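Local structure of homoprotocatechuate 2,3-dioxygenase (Brevibacterium fuscum, 4Z6M) at residues A12-Y20 against H194-T202; E119-E127 against Q158-Y169. The protein catalyses the oxygen-dependent ring opening of homoprotocatechuate at a non-haem iron(II) centre held by a facial triad of two histidines and one carboxylate. The protein carries 1 engineered substitution. All coordinates share one frame; numbering follows the deposited sequence. Where two conformers were deposited one is given.

Overall arrangement
Both contacts bind the first glyoxalase-type module to the second, and both are buried, though neither is the iron site itself: Lys196 in contact 1 and Gln158 in contact 2 bring their side chains to about 10 Å from the iron(II). Strands 15-25 and 125-129 flank strand 73-81 in one sheet; strands 152-160 and 202-206 are neighbours in the other. Contact 1 is largely ionic and backbone-directed, and a second subunit reaches its Leu16 and Arg17. Contact 2, which no other chain touches, mixes aromatic and aliphatic packing with hydroxyl, amide and water bonds. Probable hydrogen bonds Tyr20-Glu127 and Thr202-Gln158 connect the two.

Contact 1: residues A12-Y20 against H194-T202; sequences APDILRCAY and HRKGTVQDT. Engineered in segment 194-202: Gln200 (natural residue His).
The Asp201 carboxylate joins a strand of the first glyoxalase-type module to a loop of the second, its OD1 accepting a nearly straight bond from Cys18 N (3.0 Å, 164°). That donor comes from above the carboxylate plane; in the conformer described, Lys196 NZ meets Asp201 OD1 from the opposite face in a salt bridge of 2.9 Å, and also donates to Thr198 OG1 and to the backbone O of Asp154. Asp201 OD2 takes both Arg195 N and Lys196 N, so with Lys196 placed this way four donors clamp the carboxylate and tie the loop's bend to strand 15-25. Engineered Gln200, just before Asp201, rests on the iron ligand His155. Arg195 folds back at chi2 and chi3 (-68° and -63°), which brings NE to Ile15 O at 2.8 Å, in the carbonyl plane and on a lone pair. Its NH2 forms a salt bridge with Asp14 OD1 (2.9 Å); as a hydrogen bond it is weak and bent, the carboxylate and guanidinium planes standing almost perpendicular. Outside partners hold Arg195 NH1 (Gly174 O) and Asp14 OD2 (Arg82 NE). Leu16 O receives a water 2.8 Å away that donates weakly to Arg195 O.

Contact 2: residues E119-E127 against Q158-Y169; sequences EDPLGFPYE and QVTPDVPRGRKY
Asp120 OD2 is gripped by Tyr169 OH, which donates across 2.6 Å, and by a water that also bonds Tyr126 OH weakly and Gln158 NE2. The contact sets the hairpin turn between strands 115-119 and 125-129 of the first glyoxalase-type module against the end of strand 152-160 and the start of helix 163-172 in the second. Asp120 also builds the turn, type I from Asp120 to Gly123 with an Asx turn: Leu122 N and Phe124 N reach OD1 from opposite faces of the carboxylate, so both oxygens are occupied. Tyr169 meets OD2 on its anti side but 31° out of the carboxylate plane, and its hydroxyl is linked in addition to Tyr94 OH. Over one face of the Tyr169 ring lies Pro121 CG, 4.1 Å from the centroid in a CH-pi contact offset toward the rim. Leu122 packs beside it, CD1 lying 3.8 Å from Gly166 CA, where no side chain holds it off, while CD2 passes Arg165 NH1.

Gln158 serves two aromatic side chains. With CG anti to the carbonyl carbon (chi1 -57°) and the chain extended beyond, it runs over one face of Phe124: CG makes a CH-pi contact, and NE2 lies over the centre of the Phe124 ring, 3.2 Å above its plane, the amide steeply tilted to the ring. Its OE1 accepts from Tyr126 OH at 2.7 Å, lined up with a lone pair of the amide oxygen, and also bonds Thr202 OG1, which satisfies this buried carbonyl twice. Two more waters bridge the segments, one joining Pro121 O to Arg165 NH2, the other Leu122 O to Thr160 OG1. Val159 O lies at the edge of the Phe124 ring, near its plane, 3.4 Å from CZ.

Contact 1: residues A12-Y20 against H194-T202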
loop_
_atom_site.group_PDB
_atom_site.type_symbol
_atom_site.label_atom_id
_atom_site.label_comp_id
_atom_site.label_asym_id
_atom_site.label_seq_id
_atom_site.Cartn_x
_atom_site.Cartn_y
_atom_site.Cartn_z
ATOM N N ALA A 12 33.189 -13.299 23.227
ATOM C CA ALA A 12 32.055 -12.378 23.246
ATOM C C ALA A 12 30.770 -13.150 23.574
ATOM O O ALA A 12 30.615 -14.313 23.168
ATOM C CB ALA A 12 31.909 -11.659 21.912
ATOM N N PRO A 13 29.834 -12.494 24.264
ATOM C CA PRO A 13 28.502 -13.069 24.397
ATOM C C PRO A 13 27.850 -13.143 23.024
ATOM O O PRO A 13 28.096 -12.285 22.188
ATOM C CB PRO A 13 27.762 -12.042 25.266
ATOM C CG PRO A 13 28.440 -10.755 24.946
ATOM C CD PRO A 13 29.893 -11.142 24.844
ATOM N N ASP A 14 27.041 -14.173 22.803
ATOM C CA ASP A 14 26.276 -14.351 21.576
ATOM C C ASP A 14 25.059 -13.465 21.674
ATOM O O ASP A 14 24.065 -13.819 22.328
ATOM C CB ASP A 14 25.894 -15.826 21.393
ATOM C CG ASP A 14 25.139 -16.087 20.105
ATOM O OD1 ASP A 14 24.749 -15.092 19.452
ATOM O OD2 ASP A 14 24.900 -17.275 19.761
ATOM N N ILE A 15 25.116 -12.333 20.986
ATOM C CA ILE A 15 24.033 -11.360 20.993
ATOM C C ILE A 15 23.029 -11.723 19.894
ATOM O O ILE A 15 23.400 -11.896 18.725
ATOM C CB ILE A 15 24.571 -9.940 20.787
ATOM C CG1 ILE A 15 25.494 -9.534 21.954
ATOM C CG2 ILE A 15 23.434 -8.944 20.588
ATOM C CD1 ILE A 15 26.470 -8.427 21.580
ATOM N N LEU A 16 21.752 -11.790 20.263
ATOM C CA LEU A 16 20.687 -12.051 19.288
ATOM C C LEU A 16 20.273 -10.812 18.492
ATOM O O LEU A 16 20.112 -10.877 17.267
ATOM C CB LEU A 16 19.467 -12.607 20.005
ATOM C CG LEU A 16 19.616 -13.924 20.754
ATOM C CD1 LEU A 16 18.393 -14.147 21.638
ATOM C CD2 LEU A 16 19.818 -15.061 19.748
ATOM N N ARG A 17 20.019 -9.715 19.198
ATOM C CA ARG A 17 19.311 -8.564 18.632
ATOM C C ARG A 17 19.238 -7.473 19.662
ATOM O O ARG A 17 19.310 -7.736 20.870
ATOM C CB ARG A 17 17.879 -8.904 18.194
ATOM C CG ARG A 17 17.023 -9.524 19.298
ATOM C CD ARG A 17 15.557 -9.424 18.947
ATOM N NE ARG A 17 14.671 -10.112 19.885
ATOM C CZ ARG A 17 13.451 -9.689 20.214
ATOM N NH1 ARG A 17 12.695 -10.413 21.027
ATOM N NH2 ARG A 17 12.974 -8.560 19.724
ATOM N N CYS A 18 19.008 -6.258 19.193
ATOM C CA CYS A 18 18.459 -5.232 20.062
ATOM C C CYS A 18 17.110 -5.675 20.606
ATOM O O CYS A 18 16.343 -6.359 19.928
ATOM C CB CYS A 18 18.338 -3.896 19.348
ATOM S SG CYS A 18 17.190 -3.841 17.973
ATOM N N ALA A 19 16.844 -5.323 21.852
ATOM C CA ALA A 19 15.615 -5.805 22.511
ATOM C C ALA A 19 14.759 -4.727 23.150
ATOM O O ALA A 19 13.541 -4.756 23.015
ATOM C CB ALA A 19 15.932 -6.864 23.540
ATOM N N TYR A 20 15.366 -3.800 23.897
ATOM C CA TYR A 20 14.588 -2.679 24.430
ATOM C C TYR A 20 15.512 -1.547 24.797
ATOM O O TYR A 20 16.710 -1.760 24.985
ATOM C CB TYR A 20 13.706 -3.091 25.647
ATOM C CG TYR A 20 14.439 -3.250 26.977
ATOM C CD1 TYR A 20 14.952 -4.476 27.365
ATOM C CD2 TYR A 20 14.574 -2.177 27.850
ATOM C CE1 TYR A 20 15.607 -4.635 28.586
ATOM C CE2 TYR A 20 15.231 -2.331 29.063
ATOM C CZ TYR A 20 15.762 -3.547 29.421
ATOM O OH TYR A 20 16.416 -3.646 30.638
ATOM N N HIS A 194 25.177 -5.188 12.511
ATOM C CA HIS A 194 24.056 -6.055 12.864
ATOM C C HIS A 194 24.463 -7.348 13.543
ATOM O O HIS A 194 25.583 -7.833 13.410
ATOM C CB HIS A 194 23.231 -6.403 11.620
ATOM C CG HIS A 194 23.771 -7.569 10.842
ATOM N ND1 HIS A 194 23.272 -8.835 11.002
ATOM C CD2 HIS A 194 24.777 -7.677 9.937
ATOM C CE1 HIS A 194 23.950 -9.678 10.255
ATOM N NE2 HIS A 194 24.843 -8.996 9.573
ATOM N N ARG A 195 23.485 -7.915 14.237
ATOM C CA ARG A 195 23.495 -9.293 14.700
ATOM C C ARG A 195 22.359 -10.093 14.084
ATOM O O ARG A 195 22.601 -11.207 13.607
ATOM C CB ARG A 195 23.419 -9.367 16.228
ATOM C CG ARG A 195 24.703 -8.906 16.909
ATOM C CD ARG A 195 25.885 -9.837 16.688
ATOM N NE ARG A 195 25.657 -11.157 17.243
ATOM C CZ ARG A 195 26.448 -12.201 17.073
ATOM N NH1 ARG A 195 27.551 -12.105 16.343
ATOM N NH2 ARG A 195 26.127 -13.352 17.630
ATOM N N LYS A 196 21.138 -9.545 14.018
ATOM C CA LYS A 196 19.937 -10.347 13.652
ATOM C C LYS A 196 19.602 -10.582 12.175
ATOM O O LYS A 196 18.596 -11.228 11.865
ATOM C CB LYS A 196 18.683 -9.759 14.300
ATOM C CG LYS A 196 18.187 -8.443 13.704
ATOM C CD LYS A 196 17.042 -7.893 14.542
ATOM C CE LYS A 196 16.499 -6.588 13.987
ATOM N NZ LYS A 196 17.561 -5.557 13.972
ATOM N N GLY A 197 20.400 -10.066 11.260
ATOM C CA GLY A 197 20.183 -10.363 9.834
ATOM C C GLY A 197 19.339 -9.333 9.105
ATOM O O GLY A 197 18.815 -9.598 8.027
ATOM N N THR A 198 19.259 -8.147 9.690
ATOM C CA THR A 198 18.801 -6.933 9.035
ATOM C C THR A 198 19.997 -5.984 8.930
ATOM O O THR A 198 21.113 -6.315 9.316
ATOM C CB THR A 198 17.643 -6.268 9.809
ATOM O OG1 THR A 198 18.121 -5.761 11.056
ATOM C CG2 THR A 198 16.483 -7.238 10.060
ATOM N N VAL A 199 19.797 -4.795 8.397
ATOM C CA VAL A 199 20.928 -3.896 8.165
ATOM C C VAL A 199 21.637 -3.509 9.471
ATOM O O VAL A 199 22.854 -3.306 9.482
ATOM C CB VAL A 199 20.513 -2.685 7.338
ATOM C CG1 VAL A 199 21.585 -1.624 7.279
ATOM C CG2 VAL A 199 20.158 -3.165 5.932
ATOM N N GLN A 200 20.883 -3.412 10.572
ATOM C CA GLN A 200 21.430 -2.878 11.785
ATOM C C GLN A 200 20.673 -3.364 13.029
ATOM O O GLN A 200 19.458 -3.531 13.025
ATOM C CB GLN A 200 21.437 -1.350 11.721
ATOM C CG GLN A 200 20.073 -0.802 11.343
ATOM C CD GLN A 200 20.082 0.670 11.095
ATOM O OE1 GLN A 200 20.726 1.429 11.828
ATOM N NE2 GLN A 200 19.365 1.107 10.060
ATOM N N ASP A 201 21.453 -3.556 14.096
ATOM C CA ASP A 201 20.951 -3.565 15.468
ATOM C C ASP A 201 21.408 -2.359 16.257
ATOM O O ASP A 201 20.672 -1.856 17.113
ATOM C CB ASP A 201 21.360 -4.842 16.208
ATOM C CG ASP A 201 20.520 -6.026 15.785
ATOM O OD1 ASP A 201 19.304 -6.054 16.193
ATOM O OD2 ASP A 201 21.053 -6.908 15.051
ATOM N N THR A 202 22.626 -1.896 15.959
ATOM C CA THR A 202 23.032 -0.585 16.394
ATOM C C THR A 202 23.845 0.041 15.280
ATOM O O THR A 202 24.139 -0.597 14.267
ATOM C CB THR A 202 23.735 -0.577 17.772
ATOM O OG1 THR A 202 23.693 0.764 18.279
ATOM C CG2 THR A 202 25.155 -1.113 17.692
HETATM O O HOH W 1 21.103 -13.046 15.896
#

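Contact 2: residues E119-E127 against Q158-Y169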
loop_
_atom_site.group_PDB
_atom_site.type_symbol
_atom_site.label_atom_id
_atom_site.label_comp_id
_atom_site.label_asym_id
_atom_site.label_seq_id
_atom_site.Cartn_x
_atom_site.Cartn_y
_atom_site.Cartn_z
ATOM N N GLU A 119 28.963 0.122 31.723
ATOM C CA GLU A 119 29.401 1.356 31.080
ATOM C C GLU A 119 30.453 0.991 30.050
ATOM O O GLU A 119 31.593 0.665 30.401
ATOM C CB GLU A 119 29.986 2.332 32.110
ATOM C CG GLU A 119 28.956 2.865 33.071
ATOM C CD GLU A 119 29.539 3.662 34.238
ATOM O OE1 GLU A 119 30.733 4.058 34.180
ATOM O OE2 GLU A 119 28.782 3.882 35.221
ATOM N N ASP A 120 30.060 0.987 28.779
ATOM C CA ASP A 120 30.899 0.357 27.763
ATOM C C ASP A 120 32.043 1.304 27.380
ATOM O O ASP A 120 32.102 2.452 27.871
ATOM C CB ASP A 120 30.065 -0.160 26.586
ATOM C CG ASP A 120 29.891 0.831 25.448
ATOM O OD1 ASP A 120 30.075 2.066 25.575
ATOM O OD2 ASP A 120 29.513 0.317 24.366
ATOM N N PRO A 121 32.987 0.828 26.554
ATOM C CA PRO A 121 34.166 1.662 26.235
ATOM C C PRO A 121 33.880 3.005 25.546
ATOM O O PRO A 121 34.751 3.897 25.525
ATOM C CB PRO A 121 34.979 0.762 25.313
ATOM C CG PRO A 121 34.583 -0.620 25.674
ATOM C CD PRO A 121 33.136 -0.538 26.025
ATOM N N LEU A 122 32.696 3.140 24.963
ATOM C CA LEU A 122 32.257 4.395 24.361
ATOM C C LEU A 122 31.388 5.230 25.277
ATOM O O LEU A 122 30.855 6.265 24.865
ATOM C CB LEU A 122 31.509 4.135 23.039
ATOM C CG LEU A 122 32.250 3.287 21.999
ATOM C CD1 LEU A 122 31.383 3.090 20.755
ATOM C CD2 LEU A 122 33.606 3.895 21.648
ATOM N N GLY A 123 31.200 4.766 26.509
ATOM C CA GLY A 123 30.426 5.516 27.501
ATOM C C GLY A 123 28.941 5.210 27.536
ATOM O O GLY A 123 28.184 5.926 28.193
ATOM N N PHE A 124 28.516 4.160 26.827
ATOM C CA PHE A 124 27.096 3.862 26.705
ATOM C C PHE A 124 26.674 2.808 27.715
ATOM O O PHE A 124 27.408 1.864 27.986
ATOM C CB PHE A 124 26.740 3.399 25.291
ATOM C CG PHE A 124 26.733 4.500 24.299
ATOM C CD1 PHE A 124 27.904 4.860 23.663
ATOM C CD2 PHE A 124 25.574 5.194 24.005
ATOM C CE1 PHE A 124 27.913 5.894 22.749
ATOM C CE2 PHE A 124 25.582 6.234 23.101
ATOM C CZ PHE A 124 26.756 6.570 22.458
ATOM N N PRO A 125 25.449 2.953 28.246
ATOM C CA PRO A 125 24.901 1.994 29.199
ATOM C C PRO A 125 24.257 0.852 28.420
ATOM O O PRO A 125 23.085 0.939 28.027
ATOM C CB PRO A 125 23.882 2.821 29.980
ATOM C CG PRO A 125 23.434 3.864 29.026
ATOM C CD PRO A 125 24.611 4.162 28.129
ATOM N N TYR A 126 25.014 -0.208 28.212
ATOM C CA TYR A 126 24.501 -1.414 27.565
ATOM C C TYR A 126 23.950 -2.375 28.609
ATOM O O TYR A 126 24.532 -2.515 29.686
ATOM C CB TYR A 126 25.604 -2.116 26.780
ATOM C CG TYR A 126 25.894 -1.635 25.367
ATOM C CD1 TYR A 126 25.370 -0.456 24.838
ATOM C CD2 TYR A 126 26.658 -2.430 24.536
ATOM C CE1 TYR A 126 25.615 -0.099 23.505
ATOM C CE2 TYR A 126 26.913 -2.076 23.215
ATOM C CZ TYR A 126 26.397 -0.906 22.706
ATOM O OH TYR A 126 26.617 -0.584 21.388
ATOM N N GLU A 127 22.846 -3.064 28.276
ATOM C CA GLU A 127 22.393 -4.211 29.060
ATOM C C GLU A 127 22.424 -5.478 28.200
ATOM O O GLU A 127 22.084 -5.433 27.023
ATOM C CB GLU A 127 20.970 -4.016 29.602
ATOM C CG GLU A 127 20.501 -5.191 30.466
ATOM C CD GLU A 127 19.112 -4.999 31.051
ATOM O OE1 GLU A 127 18.982 -4.293 32.099
ATOM O OE2 GLU A 127 18.155 -5.543 30.454
ATOM N N GLN A 158 23.757 5.411 17.904
ATOM C CA GLN A 158 24.598 6.068 18.919
ATOM C C GLN A 158 25.464 7.144 18.285
ATOM O O GLN A 158 26.069 6.910 17.239
ATOM C CB GLN A 158 25.510 5.018 19.518
ATOM C CG GLN A 158 24.785 3.838 20.133
ATOM C CD GLN A 158 25.704 2.725 20.548
ATOM O OE1 GLN A 158 25.465 1.557 20.285
ATOM N NE2 GLN A 158 26.785 3.089 21.205
ATOM N N VAL A 159 25.566 8.299 18.924
ATOM C CA VAL A 159 26.518 9.316 18.504
ATOM C C VAL A 159 27.811 9.156 19.307
ATOM O O VAL A 159 27.795 9.139 20.541
ATOM C CB VAL A 159 25.973 10.747 18.703
ATOM C CG1 VAL A 159 26.922 11.752 18.074
ATOM C CG2 VAL A 159 24.564 10.936 18.165
ATOM N N THR A 160 28.928 9.066 18.589
ATOM C CA THR A 160 30.226 8.811 19.198
ATOM C C THR A 160 31.287 9.569 18.374
ATOM O O THR A 160 31.157 9.687 17.160
ATOM C CB THR A 160 30.512 7.281 19.302
ATOM O OG1 THR A 160 31.573 7.037 20.227
ATOM C CG2 THR A 160 30.870 6.664 17.970
ATOM N N PRO A 161 32.333 10.109 19.029
ATOM C CA PRO A 161 33.221 11.035 18.269
ATOM C C PRO A 161 34.176 10.349 17.296
ATOM O O PRO A 161 34.559 10.974 16.308
ATOM C CB PRO A 161 33.979 11.787 19.367
ATOM C CG PRO A 161 33.861 10.901 20.565
ATOM C CD PRO A 161 32.528 10.219 20.479
ATOM N N ASP A 162 34.580 9.106 17.582
ATOM C CA ASP A 162 35.569 8.371 16.777
ATOM C C ASP A 162 34.899 7.115 16.228
ATOM O O ASP A 162 34.777 6.104 16.927
ATOM C CB ASP A 162 36.778 8.019 17.673
ATOM C CG ASP A 162 37.930 7.347 16.919
ATOM O OD1 ASP A 162 37.710 6.750 15.831
ATOM O OD2 ASP A 162 39.059 7.364 17.473
ATOM N N VAL A 163 34.472 7.144 14.965
ATOM C CA VAL A 163 33.683 6.017 14.453
ATOM C C VAL A 163 34.529 4.753 14.263
ATOM O O VAL A 163 34.110 3.692 14.687
ATOM C CB VAL A 163 32.852 6.426 13.230
ATOM C CG1 VAL A 163 32.093 5.229 12.669
ATOM C CG2 VAL A 163 31.891 7.550 13.632
ATOM N N PRO A 164 35.739 4.858 13.671
ATOM C CA PRO A 164 36.544 3.657 13.536
ATOM C C PRO A 164 36.852 2.961 14.859
ATOM O O PRO A 164 36.857 1.724 14.920
ATOM C CB PRO A 164 37.810 4.163 12.839
ATOM C CG PRO A 164 37.315 5.328 12.041
ATOM C CD PRO A 164 36.330 5.999 12.953
ATOM N N ARG A 165 37.110 3.730 15.907
ATOM C CA ARG A 165 37.400 3.147 17.211
ATOM C C ARG A 165 36.206 2.354 17.726
ATOM O O ARG A 165 36.352 1.220 18.207
ATOM C CB ARG A 165 37.772 4.240 18.209
ATOM C CG ARG A 165 38.104 3.733 19.608
ATOM C CD ARG A 165 38.548 4.883 20.483
ATOM N NE ARG A 165 39.029 4.398 21.779
ATOM C CZ ARG A 165 38.357 4.464 22.928
ATOM N NH1 ARG A 165 37.158 5.030 23.009
ATOM N NH2 ARG A 165 38.913 3.963 24.026
ATOM N N GLY A 166 35.019 2.942 17.607
ATOM C CA GLY A 166 33.805 2.248 18.018
ATOM C C GLY A 166 33.478 1.049 17.162
ATOM O O GLY A 166 33.037 0.025 17.667
ATOM N N ARG A 167 33.674 1.194 15.852
ATOM C CA ARG A 167 33.428 0.094 14.918
ATOM C C ARG A 167 34.247 -1.150 15.249
ATOM O O ARG A 167 33.712 -2.248 15.279
ATOM C CB ARG A 167 33.690 0.543 13.480
ATOM C CG ARG A 167 33.669 -0.574 12.452
ATOM C CD ARG A 167 34.264 -0.023 11.182
ATOM N NE ARG A 167 34.240 -0.970 10.082
ATOM C CZ ARG A 167 33.987 -0.604 8.822
ATOM N NH1 ARG A 167 33.704 0.673 8.524
ATOM N NH2 ARG A 167 33.972 -1.505 7.877
ATOM N N LYS A 168 35.539 -0.978 15.493
ATOM C CA LYS A 168 36.402 -2.107 15.834
ATOM C C LYS A 168 35.911 -2.829 17.094
ATOM O O LYS A 168 35.840 -4.065 17.127
ATOM C CB LYS A 168 37.838 -1.628 15.996
ATOM C CG LYS A 168 38.834 -2.762 16.061
ATOM C CD LYS A 168 39.141 -3.189 17.471
ATOM C CE LYS A 168 40.498 -3.871 17.530
ATOM N NZ LYS A 168 40.567 -4.657 18.776
ATOM N N TYR A 169 35.542 -2.055 18.105
ATOM C CA TYR A 169 35.031 -2.608 19.355
ATOM C C TYR A 169 33.745 -3.415 19.128
ATOM O O TYR A 169 33.614 -4.529 19.609
ATOM C CB TYR A 169 34.866 -1.494 20.392
ATOM C CG TYR A 169 33.701 -1.656 21.352
ATOM C CD1 TYR A 169 33.714 -2.623 22.348
ATOM C CD2 TYR A 169 32.596 -0.846 21.246
ATOM C CE1 TYR A 169 32.650 -2.776 23.220
ATOM C CE2 TYR A 169 31.517 -0.989 22.113
ATOM C CZ TYR A 169 31.562 -1.946 23.092
ATOM O OH TYR A 169 30.510 -2.085 23.953
HETATM O O HOH W 2 28.749 1.202 21.936
HETATM O O HOH W 3 37.388 3.729 26.342
HETATM O O HOH W 4 31.112 7.941 22.724
#